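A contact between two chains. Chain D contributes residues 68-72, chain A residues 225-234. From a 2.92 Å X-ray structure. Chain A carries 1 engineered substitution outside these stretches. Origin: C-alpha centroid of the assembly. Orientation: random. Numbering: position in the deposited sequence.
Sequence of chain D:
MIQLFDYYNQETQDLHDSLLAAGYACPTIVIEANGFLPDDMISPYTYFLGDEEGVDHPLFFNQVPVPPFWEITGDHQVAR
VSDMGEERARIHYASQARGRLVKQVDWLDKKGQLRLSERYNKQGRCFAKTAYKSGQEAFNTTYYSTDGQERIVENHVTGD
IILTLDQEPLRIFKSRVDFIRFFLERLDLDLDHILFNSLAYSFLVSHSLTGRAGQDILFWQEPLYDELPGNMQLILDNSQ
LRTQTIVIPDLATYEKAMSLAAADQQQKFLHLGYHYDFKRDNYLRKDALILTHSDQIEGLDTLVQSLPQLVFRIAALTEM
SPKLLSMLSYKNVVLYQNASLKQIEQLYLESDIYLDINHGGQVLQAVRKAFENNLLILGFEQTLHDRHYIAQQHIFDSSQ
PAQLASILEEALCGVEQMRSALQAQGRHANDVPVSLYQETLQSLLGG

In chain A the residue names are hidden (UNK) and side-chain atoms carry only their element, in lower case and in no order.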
ATOM      1  N   PRO D  68     -11.580  11.928  -3.965  1.00 14.85           N
ATOM      2  CA  PRO D  68     -12.836  11.918  -3.201  1.00 18.09           C
ATOM      3  C   PRO D  68     -12.706  11.140  -1.901  1.00 22.95           C
ATOM      4  O   PRO D  68     -12.199  10.017  -1.879  1.00 30.86           O
ATOM      5  CB  PRO D  68     -13.830  11.252  -4.161  1.00 16.09           C
ATOM      6  CG  PRO D  68     -13.247  11.470  -5.521  1.00 18.36           C
ATOM      7  CD  PRO D  68     -11.760  11.424  -5.337  1.00 13.56           C
ATOM      8  N   PHE D  69     -13.151  11.769  -0.813  1.00 22.91           N
ATOM      9  CA  PHE D  69     -13.243  11.278   0.558  1.00 21.10           C
ATOM     10  C   PHE D  69     -11.919  11.348   1.318  1.00 17.99           C
ATOM     11  O   PHE D  69     -11.927  11.165   2.537  1.00 22.14           O
ATOM     12  CB  PHE D  69     -13.782   9.837   0.657  1.00 18.32           C
ATOM     13  CG  PHE D  69     -15.194   9.686   0.181  1.00 20.11           C
ATOM     14  CD1 PHE D  69     -16.257  10.006   1.012  1.00 25.48           C
ATOM     15  CD2 PHE D  69     -15.461   9.216  -1.095  1.00 17.57           C
ATOM     16  CE1 PHE D  69     -17.563   9.866   0.578  1.00 21.47           C
ATOM     17  CE2 PHE D  69     -16.764   9.074  -1.533  1.00 21.86           C
ATOM     18  CZ  PHE D  69     -17.816   9.398  -0.695  1.00 20.64           C
ATOM     19  N   TRP D  70     -10.787  11.611   0.664  1.00  9.86           N
ATOM     20  CA  TRP D  70      -9.522  11.681   1.388  1.00 16.00           C
ATOM     21  C   TRP D  70      -9.568  12.783   2.442  1.00 25.46           C
ATOM     22  O   TRP D  70     -10.203  13.824   2.257  1.00 35.53           O
ATOM     23  CB  TRP D  70      -8.356  11.919   0.426  1.00  8.90           C
ATOM     24  CG  TRP D  70      -8.052  10.745  -0.466  1.00 12.03           C
ATOM     25  CD1 TRP D  70      -8.904   9.740  -0.823  1.00 17.42           C
ATOM     26  CD2 TRP D  70      -6.804  10.454  -1.108  1.00 12.27           C
ATOM     27  NE1 TRP D  70      -8.268   8.849  -1.653  1.00 14.07           N
ATOM     28  CE2 TRP D  70      -6.978   9.265  -1.840  1.00  4.05           C
ATOM     29  CE3 TRP D  70      -5.558  11.087  -1.137  1.00 15.92           C
ATOM     30  CZ2 TRP D  70      -5.956   8.698  -2.591  1.00 10.64           C
ATOM     31  CZ3 TRP D  70      -4.544  10.519  -1.883  1.00 14.12           C
ATOM     32  CH2 TRP D  70      -4.748   9.338  -2.598  1.00 13.14           C
ATOM     33  N   GLU D  71      -8.895  12.541   3.563  1.00 28.64           N
ATOM     34  CA  GLU D  71      -8.975  13.417   4.723  1.00 35.37           C
ATOM     35  C   GLU D  71      -7.788  14.371   4.757  1.00 35.27           C
ATOM     36  O   GLU D  71      -6.656  13.990   4.437  1.00 44.28           O
ATOM     37  CB  GLU D  71      -9.051  12.601   6.022  1.00 42.72           C
ATOM     38  CG  GLU D  71      -7.780  12.531   6.865  1.00 49.62           C
ATOM     39  CD  GLU D  71      -8.013  11.863   8.214  1.00 56.22           C
ATOM     40  OE1 GLU D  71      -7.249  10.938   8.569  1.00 62.57           O
ATOM     41  OE2 GLU D  71      -8.965  12.258   8.920  1.00 56.86           O
ATOM     42  N   ILE D  72      -8.064  15.622   5.119  1.00 27.38           N
ATOM     43  CA  ILE D  72      -7.040  16.645   5.292  1.00 23.05           C
ATOM     44  C   ILE D  72      -7.015  17.036   6.760  1.00 19.23           C
ATOM     45  O   ILE D  72      -8.041  17.439   7.322  1.00 20.75           O
ATOM     46  CB  ILE D  72      -7.297  17.874   4.408  1.00 24.62           C
ATOM     47  CG1 ILE D  72      -7.323  17.486   2.931  1.00 32.18           C
ATOM     48  CG2 ILE D  72      -6.235  18.927   4.665  1.00 19.42           C
ATOM     49  CD1 ILE D  72      -7.406  18.676   1.988  1.00 34.51           C
TER
ATOM     50  N   UNK A 225     -13.017   8.361  10.287  1.00 26.21           N
ATOM     51  CA  UNK A 225     -13.852   9.320   9.583  1.00 22.96           C
ATOM     52  C   UNK A 225     -14.114   9.001   8.124  1.00 23.74           C
ATOM     53  O   UNK A 225     -15.270   8.884   7.702  1.00 22.20           O
ATOM     54  N   UNK A 226     -13.041   8.824   7.353  1.00 23.16           N
ATOM     55  CA  UNK A 226     -13.185   8.592   5.920  1.00 17.18           C
ATOM     56  C   UNK A 226     -13.896   7.275   5.630  1.00 17.74           C
ATOM     57  O   UNK A 226     -14.748   7.206   4.736  1.00 23.85           O
ATOM     58  n   UNK A 226     -10.345   7.591   1.983  1.00 18.92           N
ATOM     59  o   UNK A 226      -9.480   8.586   3.803  1.00 29.90           O
ATOM     60  c   UNK A 226     -11.815   8.617   5.247  1.00 10.91           C
ATOM     61  c   UNK A 226     -11.826   8.133   3.812  1.00 10.95           C
ATOM     62  c   UNK A 226     -10.448   8.124   3.197  1.00 20.60           C
ATOM     63  N   UNK A 227     -13.560   6.214   6.368  1.00 17.06           N
ATOM     64  CA  UNK A 227     -14.123   4.906   6.048  1.00 13.40           C
ATOM     65  C   UNK A 227     -15.616   4.871   6.359  1.00 16.79           C
ATOM     66  O   UNK A 227     -16.403   4.276   5.613  1.00 19.24           O
ATOM     67  c   UNK A 227     -13.870   2.443   6.331  1.00 19.12           C
ATOM     68  c   UNK A 227     -13.475   3.923   8.278  1.00 15.67           C
ATOM     69  c   UNK A 227     -13.356   3.789   6.776  1.00 12.08           C
ATOM     70  N   UNK A 228     -16.036   5.514   7.451  1.00 16.00           N
ATOM     71  CA  UNK A 228     -17.464   5.619   7.729  1.00 23.63           C
ATOM     72  C   UNK A 228     -18.157   6.385   6.610  1.00 29.94           C
ATOM     73  O   UNK A 228     -19.289   6.063   6.225  1.00 34.87           O
ATOM     74  c   UNK A 228     -17.698   6.275   9.102  1.00 22.20           C
ATOM     75  c   UNK A 228     -17.130   5.400  10.202  1.00 25.13           C
ATOM     76  c   UNK A 228     -19.181   6.512   9.333  1.00 19.17           C
ATOM     77  N   UNK A 229     -17.479   7.385   6.045  1.00 24.56           N
ATOM     78  CA  UNK A 229     -18.084   8.174   4.977  1.00 27.58           C
ATOM     79  C   UNK A 229     -18.198   7.367   3.690  1.00 27.40           C
ATOM     80  O   UNK A 229     -19.255   7.352   3.049  1.00 33.33           O
ATOM     81  c   UNK A 229     -18.424  11.414   7.763  1.00 22.57           C
ATOM     82  c   UNK A 229     -17.705  10.592   5.624  1.00 26.19           C
ATOM     83  c   UNK A 229     -17.279   9.451   4.749  1.00 25.76           C
ATOM     84  c   UNK A 229     -18.029  10.376   6.954  1.00 23.72           C
ATOM     85  c   UNK A 229     -18.180  12.920   5.930  1.00 26.55           C
ATOM     86  c   UNK A 229     -17.785  11.877   5.123  1.00 25.15           C
ATOM     87  c   UNK A 229     -18.500  12.688   7.252  1.00 24.29           C
ATOM     88  N   UNK A 230     -17.120   6.687   3.297  1.00 22.91           N
ATOM     89  CA  UNK A 230     -17.148   5.910   2.062  1.00 18.66           C
ATOM     90  C   UNK A 230     -18.231   4.837   2.107  1.00 24.83           C
ATOM     91  O   UNK A 230     -18.947   4.624   1.121  1.00 23.09           O
ATOM     92  o   UNK A 230     -12.923   4.986  -0.075  1.00 35.03           O
ATOM     93  c   UNK A 230     -13.594   5.793   0.607  1.00 30.77           C
ATOM     94  c   UNK A 230     -15.113   5.738   0.515  1.00 26.28           C
ATOM     95  o   UNK A 230     -13.070   6.635   1.367  1.00 24.24           O
ATOM     96  c   UNK A 230     -15.774   5.283   1.810  1.00 13.00           C
ATOM     97  N   UNK A 231     -18.381   4.165   3.245  1.00 23.97           N
ATOM     98  CA  UNK A 231     -19.283   3.026   3.334  1.00 28.28           C
ATOM     99  C   UNK A 231     -20.713   3.394   3.703  1.00 35.89           C
ATOM    100  O   UNK A 231     -21.604   2.553   3.549  1.00 48.18           O
ATOM    101  o   UNK A 231     -18.627   0.017   2.348  1.00 51.97           O
ATOM    102  c   UNK A 231     -18.742   2.010   4.342  1.00 35.02           C
ATOM    103  c   UNK A 231     -17.440   1.358   3.912  1.00 38.55           C
ATOM    104  c   UNK A 231     -17.569   0.638   2.586  1.00 45.46           C
ATOM    105  o   UNK A 231     -16.616   0.698   1.780  1.00 46.88           O
ATOM    106  N   UNK A 232     -20.969   4.610   4.175  1.00 37.68           N
ATOM    107  CA  UNK A 232     -22.327   4.994   4.546  1.00 41.16           C
ATOM    108  C   UNK A 232     -23.099   5.650   3.408  1.00 44.25           C
ATOM    109  O   UNK A 232     -24.270   5.993   3.596  1.00 41.79           O
ATOM    110  o   UNK A 232     -22.020   5.233   6.948  1.00 44.02           O
ATOM    111  c   UNK A 232     -22.310   5.936   5.753  1.00 40.51           C
ATOM    112  N   UNK A 233     -22.481   5.826   2.237  1.00 42.86           N
ATOM    113  CA  UNK A 233     -23.155   6.530   1.149  1.00 38.98           C
ATOM    114  C   UNK A 233     -24.382   5.768   0.665  1.00 48.19           C
ATOM    115  O   UNK A 233     -25.401   6.377   0.317  1.00 54.06           O
ATOM    116  n   UNK A 233     -22.472   9.603  -0.022  1.00 52.66           N
ATOM    117  c   UNK A 233     -21.475   9.102   0.701  1.00 45.69           C
ATOM    118  o   UNK A 233     -20.927   9.735   1.604  1.00 39.73           O
ATOM    119  c   UNK A 233     -22.180   6.773  -0.001  1.00 31.10           C
ATOM    120  c   UNK A 233     -21.023   7.694   0.355  1.00 39.26           C
ATOM    121  N   UNK A 234     -24.314   4.435   0.643  1.00 50.45           N
ATOM    122  CA  UNK A 234     -25.469   3.636   0.248  1.00 45.35           C
ATOM    123  C   UNK A 234     -26.600   3.707   1.265  1.00 47.06           C
ATOM    124  O   UNK A 234     -27.686   3.183   0.998  1.00 51.99           O
ATOM    125  n   UNK A 234     -21.994   1.503   0.788  1.00 67.64           N
ATOM    126  c   UNK A 234     -24.753   1.412   1.302  1.00 53.90           C
ATOM    127  c   UNK A 234     -22.759   0.360   0.213  1.00 63.56           C
ATOM    128  c   UNK A 234     -25.059   2.179   0.027  1.00 47.54           C
ATOM    129  c   UNK A 234     -24.042   0.103   0.991  1.00 60.33           C
TER

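Position 225 has no side-chain atoms at all, so it is Gly A225. It lies in a helix, and a CB here would point toward chain D.

Position 226 has three carbons, the third carrying one oxygen and one nitrogen. The end group is therefore an amide, and the residue is Gln A226. Its side chain is extended, with chi1 and chi2 both t, and its CA-to-CB bond points toward chain D. CG lies 3.3 Å from Phe D69 O, and NE2 comes within 3.8 Å of Trp D70 CD1. These are packing contacts.

Position 227 has one carbon carrying two more, a branch at CB with no heteroatom. It is Val A227. Its CB points away from chain D, and nothing there is touched.

Position 228 shows the same three branched carbons and is Val A228. It is out of reach of the partner stretch.

Position 229 has one carbon followed by a ring of six carbons. With no oxygen on the ring, it is Phe A229. Its CB points toward chain D, but the end of the side chain leads away. Contact is therefore made near the backbone: CB is 3.9 Å from Phe D69 CD1, and Phe A229 O is 3.9 Å from Phe D69 CE1.

Position 230 has three carbons, the third carrying two atoms, both oxygen. The end group is a carboxylate, which gives Glu A230. CB points sideways, but the end of the side chain comes nearer. CG lies over one face of the Phe D69 ring, 4.1 Å from CG to the ring centroid, in a CH-pi contact. OE2 is 3.4 Å from Phe D69 CB. The same oxygen accepts a hydrogen bond from Gln A226 NE2, with 3.0 Å between NE2 and OE2. This ties together two side chains one helical turn apart.

Position 231 repeats the pattern of three carbons and two oxygens and is Glu A231. It does not reach chain D.

Position 232 has one carbon and one oxygen, so it is Ser A232. Its OG makes a weak hydrogen bond to Val A228 O, at 2.9 Å, and it too is out of reach of the partner stretch.

Position 233 has three carbons, the third carrying one oxygen and one nitrogen, and is Gln A233. Its terminal amide lies at the edge of the Phe D69 ring, near the ring plane.

Position 234 has four carbons in a row ending in nitrogen. It is Lys A234, exposed and out of reach. NZ gives a hydrogen bond to Glu A231 O, with 3.0 Å between NZ and O.

The contact is small, burying 315 Å² in total, and Phe D69 dominates it. Its CB points toward the helix, and its ring packs against Phe A229 and Glu A230, which are neighbours in the helix, and against Gln A233 in the loop that follows. Gln A226 packs beside the backbone of Phe D69. No hydrogen bond crosses between the stretches, so van der Waals packing and the CH-pi contact hold them together.

Chain A (225-234) GQVVFEESQK
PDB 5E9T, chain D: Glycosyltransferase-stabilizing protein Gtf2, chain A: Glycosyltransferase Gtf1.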